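Long-range contacts in ATP-dependent DNA helicase (Mycobacterium smegmatis, PDB 5V9X), which unwinds RNA:DNA hybrids as an ATP-dependent helicase that tracks 3'-to-5' along single-stranded DNA: residues 456-464 / 490-500; 775-786 / 823-831. All blocks are in the same frame, centred on the assembly; numbering follows the deposited sequence.

How the interactions relate
Interaction 1 (456-464 with 490-500) closes before interaction 2 (775-786 with 823-831) opens along the chain, and their centres lie about 15 Å apart on the same side of the chain's centre. The first belongs to the winged-helix region of the Lhr protein, the second to the DEAD/H-associated region. They meet directly: D462, at the start of helix 461-471, forms a salt bridge through OD2 with R786 NE at the end of helix 774-786, while E826 OE1 of helix 822-835 probably accepts a weak hydrogen bond from L461 N. K200 of helix 200-213, in the DEAD/DEAH-box region, pairs with both D462 and E830. Salt bridges among K200, D462, R786 and E830 thus link all three regions.

Interaction 1: 456-464 / 490-500; sequences VPANPLDVL and APFATLPRSAF
L464 and F492 differ in their first torsions: L464 CG is anti to its backbone N (chi1 168°), which carries CD2 to 3.9 Å from both L495 CD2 and F500 CD1, whereas F492 CG lies beside its own backbone N (chi1 -59°), turning the ring toward P460 and the first turn of helix 461-471. There the ring's CE1 comes 3.9 Å from L464 CB, an oblique approach. P460 meets the same CE1-CZ end of the ring, its CD 3.5 Å from F492 CZ, and P460 O lies at the ring edge, near its plane. The two branches of L495 divide the work: CD2 meets L464, and CD1 touches L461 CD2 at 3.8 Å. L464 and F500 cross at about a right angle. The backbones are joined by N459 N donating to P491 O, 2.6 Å long and nearly straight (163° at the hydrogen). A second apolar patch forms where V456 CG1 rests 3.8 Å from P491 CG. The loop at 490-495 contains two type I beta turns, A490-A493 and F492-L495. Two helix starts, each with a proline at the N-cap position (P460 and P496), and their preceding loops are thus joined by one backbone bond and leucine-phenylalanine packing within the winged-helix region.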
loop_
_atom_site.group_PDB
_atom_site.type_symbol
_atom_site.label_atom_id
_atom_site.label_comp_id
_atom_site.label_asym_id
_atom_site.label_seq_id
_atom_site.Cartn_x
_atom_site.Cartn_y
_atom_site.Cartn_z
ATOM N N VAL A 456 -3.499 12.307 3.983
ATOM C CA VAL A 456 -4.481 12.235 2.904
ATOM C C VAL A 456 -4.034 13.127 1.753
ATOM O O VAL A 456 -3.843 14.336 1.950
ATOM C CB VAL A 456 -5.878 12.646 3.399
ATOM C CG1 VAL A 456 -6.874 12.635 2.252
ATOM C CG2 VAL A 456 -6.336 11.730 4.525
ATOM N N PRO A 457 -3.837 12.585 0.553
ATOM C CA PRO A 457 -3.575 13.442 -0.610
ATOM C C PRO A 457 -4.668 14.486 -0.776
ATOM O O PRO A 457 -5.860 14.183 -0.704
ATOM C CB PRO A 457 -3.552 12.450 -1.778
ATOM C CG PRO A 457 -3.115 11.163 -1.157
ATOM C CD PRO A 457 -3.717 11.153 0.227
ATOM N N ALA A 458 -4.253 15.730 -0.988
ATOM C CA ALA A 458 -5.161 16.868 -1.025
ATOM C C ALA A 458 -5.536 17.205 -2.462
ATOM O O ALA A 458 -4.662 17.328 -3.327
ATOM C CB ALA A 458 -4.530 18.084 -0.347
ATOM N N ASN A 459 -6.836 17.353 -2.704
ATOM C CA ASN A 459 -7.377 17.781 -3.989
ATOM C C ASN A 459 -6.834 17.001 -5.192
ATOM O O ASN A 459 -6.314 17.596 -6.137
ATOM C CB ASN A 459 -7.136 19.273 -4.181
ATOM C CG ASN A 459 -7.667 20.101 -3.026
ATOM O OD1 ASN A 459 -8.591 19.690 -2.327
ATOM N ND2 ASN A 459 -7.083 21.277 -2.821
ATOM N N PRO A 460 -6.955 15.657 -5.195
ATOM C CA PRO A 460 -6.522 14.900 -6.379
ATOM C C PRO A 460 -7.528 15.010 -7.515
ATOM O O PRO A 460 -8.524 14.280 -7.551
ATOM C CB PRO A 460 -6.403 13.465 -5.853
ATOM C CG PRO A 460 -7.377 13.395 -4.738
ATOM C CD PRO A 460 -7.419 14.764 -4.115
ATOM N N LEU A 461 -7.257 15.916 -8.460
ATOM C CA LEU A 461 -8.265 16.306 -9.444
ATOM C C LEU A 461 -8.665 15.160 -10.365
ATOM O O LEU A 461 -9.808 15.125 -10.838
ATOM C CB LEU A 461 -7.758 17.485 -10.274
ATOM C CG LEU A 461 -7.496 18.785 -9.517
ATOM C CD1 LEU A 461 -7.116 19.890 -10.491
ATOM C CD2 LEU A 461 -8.710 19.183 -8.690
ATOM N N ASP A 462 -7.753 14.224 -10.644
ATOM C CA ASP A 462 -8.099 13.129 -11.545
ATOM C C ASP A 462 -9.152 12.219 -10.926
ATOM O O ASP A 462 -10.065 11.758 -11.620
ATOM C CB ASP A 462 -6.848 12.339 -11.934
ATOM C CG ASP A 462 -6.094 11.788 -10.734
ATOM O OD1 ASP A 462 -6.540 11.997 -9.585
ATOM O OD2 ASP A 462 -5.047 11.140 -10.948
ATOM N N VAL A 463 -9.046 11.956 -9.619
ATOM C CA VAL A 463 -10.072 11.181 -8.926
ATOM C C VAL A 463 -11.414 11.899 -8.992
ATOM O O VAL A 463 -12.465 11.270 -9.179
ATOM C CB VAL A 463 -9.644 10.907 -7.470
ATOM C CG1 VAL A 463 -10.808 10.353 -6.659
ATOM C CG2 VAL A 463 -8.465 9.947 -7.436
ATOM N N LEU A 464 -11.398 13.226 -8.845
ATOM C CA LEU A 464 -12.623 14.010 -8.968
ATOM C C LEU A 464 -13.227 13.877 -10.361
ATOM O O LEU A 464 -14.432 13.641 -10.509
ATOM C CB LEU A 464 -12.333 15.477 -8.647
ATOM C CG LEU A 464 -13.421 16.498 -8.994
ATOM C CD1 LEU A 464 -14.659 16.286 -8.140
ATOM C CD2 LEU A 464 -12.900 17.921 -8.846
ATOM N N ALA A 490 -12.834 14.145 2.771
ATOM C CA ALA A 490 -11.574 14.592 3.357
ATOM C C ALA A 490 -10.572 15.105 2.319
ATOM O O ALA A 490 -9.977 16.168 2.535
ATOM C CB ALA A 490 -10.946 13.467 4.183
ATOM N N PRO A 491 -10.337 14.403 1.198
ATOM C CA PRO A 491 -9.290 14.861 0.268
ATOM C C PRO A 491 -9.628 16.146 -0.469
ATOM O O PRO A 491 -8.749 16.697 -1.142
ATOM C CB PRO A 491 -9.150 13.692 -0.719
ATOM C CG PRO A 491 -9.842 12.542 -0.079
ATOM C CD PRO A 491 -10.941 13.147 0.722
ATOM N N PHE A 492 -10.864 16.638 -0.374
ATOM C CA PHE A 492 -11.278 17.834 -1.098
ATOM C C PHE A 492 -11.852 18.899 -0.172
ATOM O O PHE A 492 -12.568 19.794 -0.630
ATOM C CB PHE A 492 -12.292 17.470 -2.183
ATOM C CG PHE A 492 -11.773 16.486 -3.196
ATOM C CD1 PHE A 492 -11.063 16.921 -4.304
ATOM C CD2 PHE A 492 -11.998 15.129 -3.043
ATOM C CE1 PHE A 492 -10.587 16.022 -5.238
ATOM C CE2 PHE A 492 -11.523 14.222 -3.973
ATOM C CZ PHE A 492 -10.819 14.670 -5.073
ATOM N N ALA A 493 -11.538 18.827 1.125
ATOM C CA ALA A 493 -12.083 19.774 2.089
ATOM C C ALA A 493 -11.657 21.210 1.812
ATOM O O ALA A 493 -12.302 22.142 2.306
ATOM C CB ALA A 493 -11.667 19.371 3.505
ATOM N N THR A 494 -10.584 21.416 1.042
ATOM C CA THR A 494 -10.115 22.757 0.703
ATOM C C THR A 494 -10.093 22.998 -0.803
ATOM O O THR A 494 -9.406 23.913 -1.266
ATOM C CB THR A 494 -8.722 23.010 1.284
ATOM O OG1 THR A 494 -7.754 22.249 0.551
ATOM C CG2 THR A 494 -8.670 22.618 2.755
ATOM N N LEU A 495 -10.828 22.202 -1.571
ATOM C CA LEU A 495 -10.813 22.306 -3.025
ATOM C C LEU A 495 -11.261 23.694 -3.475
ATOM O O LEU A 495 -12.402 24.092 -3.187
ATOM C CB LEU A 495 -11.718 21.239 -3.637
ATOM C CG LEU A 495 -11.841 21.216 -5.164
ATOM C CD1 LEU A 495 -10.488 20.974 -5.815
ATOM C CD2 LEU A 495 -12.844 20.160 -5.604
ATOM N N PRO A 496 -10.412 24.460 -4.156
ATOM C CA PRO A 496 -10.857 25.752 -4.689
ATOM C C PRO A 496 -11.922 25.552 -5.756
ATOM O O PRO A 496 -11.823 24.655 -6.595
ATOM C CB PRO A 496 -9.576 26.358 -5.276
ATOM C CG PRO A 496 -8.447 25.579 -4.661
ATOM C CD PRO A 496 -8.990 24.205 -4.437
ATOM N N ARG A 497 -12.957 26.396 -5.712
ATOM C CA ARG A 497 -14.005 26.324 -6.726
ATOM C C ARG A 497 -13.438 26.524 -8.126
ATOM O O ARG A 497 -13.989 25.997 -9.099
ATOM C CB ARG A 497 -15.094 27.358 -6.435
ATOM C CG ARG A 497 -16.306 27.270 -7.354
ATOM C CD ARG A 497 -16.910 25.873 -7.336
ATOM N NE ARG A 497 -18.152 25.779 -8.104
ATOM C CZ ARG A 497 -19.367 25.878 -7.574
ATOM N NH1 ARG A 497 -19.509 26.079 -6.271
ATOM N NH2 ARG A 497 -20.441 25.775 -8.344
ATOM N N SER A 498 -12.338 27.273 -8.244
ATOM C CA SER A 498 -11.692 27.442 -9.543
ATOM C C SER A 498 -11.150 26.117 -10.065
ATOM O O SER A 498 -11.311 25.798 -11.249
ATOM C CB SER A 498 -10.575 28.480 -9.440
ATOM O OG SER A 498 -9.598 28.084 -8.493
ATOM N N ALA A 499 -10.506 25.329 -9.197
ATOM C CA ALA A 499 -10.026 24.016 -9.614
ATOM C C ALA A 499 -11.182 23.081 -9.953
ATOM O O ALA A 499 -11.062 22.248 -10.860
ATOM C CB ALA A 499 -9.149 23.405 -8.520
ATOM N N PHE A 500 -12.301 23.202 -9.239
ATOM C CA PHE A 500 -13.470 22.388 -9.545
ATOM C C PHE A 500 -14.008 22.709 -10.933
ATOM O O PHE A 500 -14.195 21.811 -11.762
ATOM C CB PHE A 500 -14.545 22.608 -8.478
ATOM C CG PHE A 500 -15.798 21.807 -8.698
ATOM C CD1 PHE A 500 -15.831 20.453 -8.401
ATOM C CD2 PHE A 500 -16.948 22.410 -9.184
ATOM C CE1 PHE A 500 -16.983 19.714 -8.596
ATOM C CE2 PHE A 500 -18.101 21.676 -9.379
ATOM C CZ PHE A 500 -18.119 20.326 -9.086
#

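Interaction 2: 775-786 / 823-831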
loop_
_atom_site.group_PDB
_atom_site.type_symbol
_atom_site.label_atom_id
_atom_site.label_comp_id
_atom_site.label_asym_id
_atom_site.label_seq_id
_atom_site.Cartn_x
_atom_site.Cartn_y
_atom_site.Cartn_z
ATOM N N LEU A 775 9.590 10.459 -14.220
ATOM C CA LEU A 775 8.492 10.225 -13.287
ATOM C C LEU A 775 7.253 11.013 -13.686
ATOM O O LEU A 775 6.133 10.486 -13.650
ATOM C CB LEU A 775 8.922 10.596 -11.867
ATOM C CG LEU A 775 7.804 10.582 -10.825
ATOM C CD1 LEU A 775 7.340 9.155 -10.549
ATOM C CD2 LEU A 775 8.242 11.273 -9.545
ATOM N N PHE A 776 7.434 12.275 -14.079
ATOM C CA PHE A 776 6.296 13.099 -14.466
ATOM C C PHE A 776 5.595 12.536 -15.693
ATOM O O PHE A 776 4.362 12.560 -15.776
ATOM C CB PHE A 776 6.749 14.533 -14.726
ATOM C CG PHE A 776 5.668 15.420 -15.266
ATOM C CD1 PHE A 776 4.783 16.051 -14.411
ATOM C CD2 PHE A 776 5.533 15.624 -16.632
ATOM C CE1 PHE A 776 3.786 16.865 -14.907
ATOM C CE2 PHE A 776 4.535 16.435 -17.131
ATOM C CZ PHE A 776 3.663 17.056 -16.268
ATOM N N ALA A 777 6.364 12.039 -16.665
ATOM C CA ALA A 777 5.758 11.444 -17.851
ATOM C C ALA A 777 4.866 10.266 -17.482
ATOM O O ALA A 777 3.759 10.124 -18.014
ATOM C CB ALA A 777 6.844 11.010 -18.836
ATOM N N SER A 778 5.324 9.418 -16.558
ATOM C CA SER A 778 4.525 8.269 -16.141
ATOM C C SER A 778 3.285 8.710 -15.374
ATOM O O SER A 778 2.174 8.240 -15.647
ATOM C CB SER A 778 5.370 7.318 -15.293
ATOM O OG SER A 778 6.397 6.719 -16.063
ATOM N N ARG A 779 3.454 9.613 -14.407
ATOM C CA ARG A 779 2.320 10.032 -13.597
ATOM C C ARG A 779 1.355 10.923 -14.370
ATOM O O ARG A 779 0.183 11.015 -13.990
ATOM C CB ARG A 779 2.811 10.732 -12.330
ATOM C CG ARG A 779 3.676 9.844 -11.438
ATOM C CD ARG A 779 2.949 8.560 -11.051
ATOM N NE ARG A 779 3.827 7.598 -10.392
ATOM C CZ ARG A 779 3.873 7.398 -9.078
ATOM N NH1 ARG A 779 3.083 8.095 -8.271
ATOM N NH2 ARG A 779 4.706 6.498 -8.569
ATOM N N PHE A 780 1.809 11.572 -15.446
ATOM C CA PHE A 780 0.867 12.263 -16.323
ATOM C C PHE A 780 0.006 11.267 -17.088
ATOM O O PHE A 780 -1.178 11.521 -17.332
ATOM C CB PHE A 780 1.612 13.182 -17.292
ATOM C CG PHE A 780 0.707 13.934 -18.233
ATOM C CD1 PHE A 780 0.213 15.182 -17.891
ATOM C CD2 PHE A 780 0.353 13.395 -19.463
ATOM C CE1 PHE A 780 -0.617 15.879 -18.755
ATOM C CE2 PHE A 780 -0.480 14.083 -20.330
ATOM C CZ PHE A 780 -0.964 15.328 -19.976
ATOM N N ARG A 781 0.588 10.132 -17.486
ATOM C CA ARG A 781 -0.185 9.103 -18.173
ATOM C C ARG A 781 -1.222 8.484 -17.244
ATOM O O ARG A 781 -2.403 8.380 -17.597
ATOM C CB ARG A 781 0.748 8.024 -18.726
ATOM C CG ARG A 781 0.017 6.788 -19.225
ATOM C CD ARG A 781 0.973 5.657 -19.555
ATOM N NE ARG A 781 1.843 5.313 -18.431
ATOM C CZ ARG A 781 1.465 4.583 -17.385
ATOM N NH1 ARG A 781 0.223 4.125 -17.305
ATOM N NH2 ARG A 781 2.328 4.317 -16.415
ATOM N N GLU A 782 -0.794 8.059 -16.050
ATOM C CA GLU A 782 -1.726 7.462 -15.098
ATOM C C GLU A 782 -2.831 8.443 -14.718
ATOM O O GLU A 782 -3.988 8.046 -14.535
ATOM C CB GLU A 782 -0.975 6.988 -13.851
ATOM C CG GLU A 782 0.084 5.919 -14.106
ATOM C CD GLU A 782 0.884 5.578 -12.857
ATOM O OE1 GLU A 782 0.638 6.204 -11.802
ATOM O OE2 GLU A 782 1.761 4.689 -12.927
ATOM N N CYS A 783 -2.494 9.731 -14.600
ATOM C CA CYS A 783 -3.505 10.731 -14.267
ATOM C C CYS A 783 -4.489 10.927 -15.415
ATOM O O CYS A 783 -5.707 10.960 -15.202
ATOM C CB CYS A 783 -2.838 12.057 -13.901
ATOM S SG CYS A 783 -2.168 12.123 -12.221
ATOM N N ALA A 784 -3.978 11.060 -16.644
ATOM C CA ALA A 784 -4.856 11.267 -17.791
ATOM C C ALA A 784 -5.830 10.108 -17.962
ATOM O O ALA A 784 -7.018 10.319 -18.231
ATOM C CB ALA A 784 -4.027 11.462 -19.061
ATOM N N ALA A 785 -5.345 8.874 -17.799
ATOM C CA ALA A 785 -6.217 7.713 -17.938
ATOM C C ALA A 785 -7.233 7.643 -16.805
ATOM O O ALA A 785 -8.412 7.352 -17.041
ATOM C CB ALA A 785 -5.383 6.434 -17.989
ATOM N N ARG A 786 -6.798 7.911 -15.571
ATOM C CA ARG A 786 -7.714 7.863 -14.435
ATOM C C ARG A 786 -8.815 8.911 -14.564
ATOM O O ARG A 786 -9.958 8.666 -14.158
ATOM C CB ARG A 786 -6.935 8.051 -13.128
ATOM C CG ARG A 786 -7.764 7.859 -11.865
ATOM C CD ARG A 786 -6.898 7.811 -10.611
ATOM N NE ARG A 786 -5.524 8.240 -10.855
ATOM C CZ ARG A 786 -4.450 7.502 -10.589
ATOM N NH1 ARG A 786 -4.587 6.299 -10.054
ATOM N NH2 ARG A 786 -3.234 7.971 -10.844
ATOM N N ILE A 823 -4.657 18.283 -15.792
ATOM C CA ILE A 823 -3.898 17.039 -15.698
ATOM C C ILE A 823 -2.429 17.333 -15.419
ATOM O O ILE A 823 -1.783 16.635 -14.628
ATOM C CB ILE A 823 -4.081 16.194 -16.970
ATOM C CG1 ILE A 823 -5.566 15.944 -17.221
ATOM C CG2 ILE A 823 -3.356 14.863 -16.833
ATOM C CD1 ILE A 823 -6.260 15.243 -16.076
ATOM N N VAL A 824 -1.880 18.371 -16.055
ATOM C CA VAL A 824 -0.513 18.789 -15.747
ATOM C C VAL A 824 -0.406 19.210 -14.287
ATOM O O VAL A 824 0.533 18.828 -13.580
ATOM C CB VAL A 824 -0.067 19.917 -16.694
ATOM C CG1 VAL A 824 1.304 20.436 -16.290
ATOM C CG2 VAL A 824 -0.050 19.427 -18.131
ATOM N N LEU A 825 -1.372 20.002 -13.814
ATOM C CA LEU A 825 -1.371 20.437 -12.419
ATOM C C LEU A 825 -1.377 19.243 -11.472
ATOM O O LEU A 825 -0.617 19.205 -10.496
ATOM C CB LEU A 825 -2.578 21.335 -12.147
ATOM C CG LEU A 825 -2.714 22.644 -12.924
ATOM C CD1 LEU A 825 -4.015 23.340 -12.555
ATOM C CD2 LEU A 825 -1.528 23.557 -12.665
ATOM N N GLU A 826 -2.228 18.252 -11.748
ATOM C CA GLU A 826 -2.355 17.116 -10.842
ATOM C C GLU A 826 -1.137 16.204 -10.914
ATOM O O GLU A 826 -0.695 15.671 -9.888
ATOM C CB GLU A 826 -3.635 16.338 -11.149
ATOM C CG GLU A 826 -3.806 15.066 -10.333
ATOM C CD GLU A 826 -3.700 15.298 -8.833
ATOM O OE1 GLU A 826 -4.070 16.394 -8.358
ATOM O OE2 GLU A 826 -3.245 14.376 -8.123
ATOM N N ALA A 827 -0.580 16.011 -12.111
ATOM C CA ALA A 827 0.645 15.227 -12.237
ATOM C C ALA A 827 1.776 15.850 -11.426
ATOM O O ALA A 827 2.501 15.149 -10.711
ATOM C CB ALA A 827 1.037 15.100 -13.709
ATOM N N VAL A 828 1.934 17.173 -11.521
ATOM C CA VAL A 828 2.930 17.861 -10.705
ATOM C C VAL A 828 2.565 17.765 -9.228
ATOM O O VAL A 828 3.440 17.633 -8.364
ATOM C CB VAL A 828 3.079 19.325 -11.159
ATOM C CG1 VAL A 828 4.120 20.038 -10.325
ATOM C CG2 VAL A 828 3.464 19.396 -12.624
ATOM N N ARG A 829 1.268 17.823 -8.917
ATOM C CA ARG A 829 0.829 17.720 -7.529
ATOM C C ARG A 829 1.188 16.360 -6.938
ATOM O O ARG A 829 1.665 16.278 -5.799
ATOM C CB ARG A 829 -0.679 17.974 -7.449
ATOM C CG ARG A 829 -1.196 18.483 -6.111
ATOM C CD ARG A 829 -1.381 17.359 -5.109
ATOM N NE ARG A 829 -2.060 16.202 -5.684
ATOM C CZ ARG A 829 -2.066 14.995 -5.127
ATOM N NH1 ARG A 829 -1.425 14.791 -3.984
ATOM N NH2 ARG A 829 -2.705 13.991 -5.714
ATOM N N GLU A 830 0.976 15.281 -7.696
ATOM C CA GLU A 830 1.272 13.950 -7.171
ATOM C C GLU A 830 2.771 13.740 -6.996
ATOM O O GLU A 830 3.209 13.206 -5.970
ATOM C CB GLU A 830 0.690 12.871 -8.085
ATOM C CG GLU A 830 0.991 11.457 -7.597
ATOM C CD GLU A 830 0.406 10.371 -8.481
ATOM O OE1 GLU A 830 -0.146 10.698 -9.551
ATOM O OE2 GLU A 830 0.500 9.185 -8.098
ATOM N N CYS A 831 3.570 14.149 -7.984
ATOM C CA CYS A 831 5.014 13.944 -7.902
ATOM C C CYS A 831 5.607 14.657 -6.692
ATOM O O CYS A 831 6.354 14.059 -5.909
ATOM C CB CYS A 831 5.689 14.427 -9.188
ATOM S SG CYS A 831 5.302 13.458 -10.664
#
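F780 and I823 cross at about a right angle. I823 CG2 is anti to its backbone N, which sets that methyl over one face of the F780 ring in a CH-pi contact, 4.0 Å from the centroid. F776 and F780 both hold CG anti to the backbone N, and each ring thereby reaches helix 822-835. CE1 of F776 lies 3.4 Å from V828 CG2 and 3.5 Å from A827 CB, both approaching obliquely. A827 CB touches both phenylalanines, which are one helical turn apart, and meets F780 at its edge. C783 is a knob among I823, E826, A827 and E830. E830 is fully extended, while R779 bends at chi2 (-56°); their ends meet as a salt bridge, R779 NH1 to E830 OE2 at 2.8 Å. The oxygen lies at the guanidinium edge, but the hydrogen bond is weak, with 129° at the hydrogen and the two planes well turned from each other. K200 pairs with E830 OE1, so both oxygens of this buried group have a cationic partner. The axes of segments 775-786 and 823-831 approach to 8.7 Å, their N-to-C directions 123° apart. Helix 801-815 packs L812 against both phenylalanines, and helix 461-471 brings D462 against C783 and E826.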